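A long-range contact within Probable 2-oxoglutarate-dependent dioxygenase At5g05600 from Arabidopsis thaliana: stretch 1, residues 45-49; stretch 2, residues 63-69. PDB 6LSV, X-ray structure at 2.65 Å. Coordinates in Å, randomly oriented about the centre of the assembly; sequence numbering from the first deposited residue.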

# COMPACT_ATOMS: atom_id res chain seq x y z
N ILE A 45 13.09 9.10 8.87
CA ILE A 45 11.78 9.03 9.51
C ILE A 45 12.00 8.53 10.94
O ILE A 45 12.57 7.45 11.13
CB ILE A 45 10.83 8.09 8.75
CG1 ILE A 45 10.81 8.45 7.26
CG2 ILE A 45 9.43 8.15 9.35
CD1 ILE A 45 10.60 9.93 6.98
N PRO A 46 11.58 9.28 11.96
CA PRO A 46 11.82 8.84 13.34
C PRO A 46 11.16 7.49 13.60
O PRO A 46 10.02 7.24 13.21
CB PRO A 46 11.18 9.96 14.18
CG PRO A 46 11.13 11.15 13.27
CD PRO A 46 10.90 10.59 11.89
N ILE A 47 11.90 6.62 14.28
CA ILE A 47 11.50 5.23 14.46
C ILE A 47 10.85 5.05 15.82
O ILE A 47 11.15 5.76 16.79
CB ILE A 47 12.69 4.26 14.29
CG1 ILE A 47 13.83 4.65 15.23
CG2 ILE A 47 13.16 4.24 12.84
CD1 ILE A 47 14.90 3.58 15.34
N ILE A 48 9.94 4.08 15.89
CA ILE A 48 9.23 3.72 17.11
C ILE A 48 9.70 2.34 17.53
O ILE A 48 9.59 1.38 16.76
CB ILE A 48 7.71 3.75 16.90
CG1 ILE A 48 7.28 5.02 16.18
CG2 ILE A 48 6.99 3.60 18.23
CD1 ILE A 48 7.38 6.28 17.01
N ASP A 49 10.23 2.24 18.75
CA ASP A 49 10.62 0.95 19.31
C ASP A 49 9.38 0.29 19.87
O ASP A 49 8.80 0.76 20.86
CB ASP A 49 11.70 1.14 20.38
CG ASP A 49 12.35 -0.16 20.80
OD1 ASP A 49 11.84 -1.24 20.42
OD2 ASP A 49 13.37 -0.11 21.51
N VAL A 63 6.42 8.78 25.99
CA VAL A 63 6.51 9.88 25.04
C VAL A 63 6.23 9.38 23.63
O VAL A 63 5.79 10.14 22.76
CB VAL A 63 7.91 10.54 25.14
CG1 VAL A 63 8.03 11.73 24.19
CG2 VAL A 63 8.19 10.97 26.57
N ILE A 64 6.45 8.09 23.39
CA ILE A 64 6.26 7.51 22.07
C ILE A 64 4.78 7.46 21.70
O ILE A 64 4.42 7.65 20.54
CB ILE A 64 6.92 6.12 22.01
CG1 ILE A 64 6.15 5.10 22.85
CG2 ILE A 64 8.29 6.25 22.58
CD1 ILE A 64 5.31 4.12 22.03
N MET A 65 3.91 7.22 22.69
CA MET A 65 2.48 7.25 22.42
C MET A 65 2.07 8.62 21.91
O MET A 65 1.22 8.74 21.02
CB MET A 65 1.70 6.88 23.68
CG MET A 65 0.53 5.97 23.42
SD MET A 65 1.05 4.29 23.06
CE MET A 65 -0.54 3.45 23.11
N ALA A 66 2.68 9.68 22.44
CA ALA A 66 2.45 11.01 21.89
C ALA A 66 3.04 11.14 20.50
O ALA A 66 2.45 11.78 19.62
CB ALA A 66 3.02 12.07 22.83
N ARG A 67 4.21 10.53 20.26
CA ARG A 67 4.84 10.63 18.95
C ARG A 67 4.06 9.85 17.90
O ARG A 67 3.85 10.34 16.78
CB ARG A 67 6.29 10.14 19.02
CG ARG A 67 7.21 11.01 19.84
CD ARG A 67 8.47 10.25 20.20
NE ARG A 67 8.95 9.45 19.07
CZ ARG A 67 10.20 9.44 18.64
NH1 ARG A 67 11.11 10.19 19.25
NH2 ARG A 67 10.55 8.68 17.61
N ILE A 68 3.65 8.63 18.23
CA ILE A 68 2.85 7.83 17.31
C ILE A 68 1.57 8.57 16.93
O ILE A 68 1.22 8.69 15.75
CB ILE A 68 2.52 6.46 17.94
CG1 ILE A 68 3.79 5.64 18.18
CG2 ILE A 68 1.55 5.69 17.06
CD1 ILE A 68 3.51 4.34 18.89
N SER A 69 0.86 9.09 17.94
CA SER A 69 -0.36 9.83 17.67
C SER A 69 -0.06 11.14 16.94
O SER A 69 -0.86 11.57 16.10
CB SER A 69 -1.11 10.11 18.97
OG SER A 69 -1.86 11.31 18.87

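The contact pairs a short strand, ending at D49, with a helix that runs at 140° to it, nearer antiparallel than parallel; the axes approach to 9.6 Å. No hydrogen bond crosses the join, and nearly all the closest contacts are between side chains; the exception is I47 O. Together the two surfaces bury a modest 233 Å².

I45 lies out of reach of the helix. Contact begins at P46, whose CA-to-CB bond points toward the helix. Its CB lies 3.7 Å from R67 NH2, so the compact ring packs against the end of a long side chain while remaining exposed.

The CA-to-CB bond of I47 points away from the helix, and the residue takes part through its backbone. I47 O is 3.1 Å from R67 NH2, close enough for a polar attraction, but the angle is poor and the pair does not qualify as a hydrogen bond. R67 spans the gap with chi1 at m and chi2 at t, and the helix gives up 60 Å² of its surface at this residue.

I48 is the centre of the contact, with 83 Å² covered, and its CA lies 6.9 Å from I64 CA. Although its CA-to-CB bond points sideways, the end of the side chain comes nearer the helix. I48 CG2 sits 3.6 Å from I68 CD1 and 4.2 Å from I64 CD1, while I48 CD1 lies 4.0 Å from R67 NH2, at the edge of the guanidinium. A branched aliphatic residue suits this place because its separate methyls meet different neighbours. I64 and I68 are four residues apart, about one helical turn, with a backbone hydrogen bond from I68 N to I64 O (2.6 Å); that spacing puts both side chains on the side of the helix that meets I48 CG2.

D49 leads its carboxylate away, and OD1 is hydrogen-bonded elsewhere in the structure, consistent with a charged residue outside the apolar cluster.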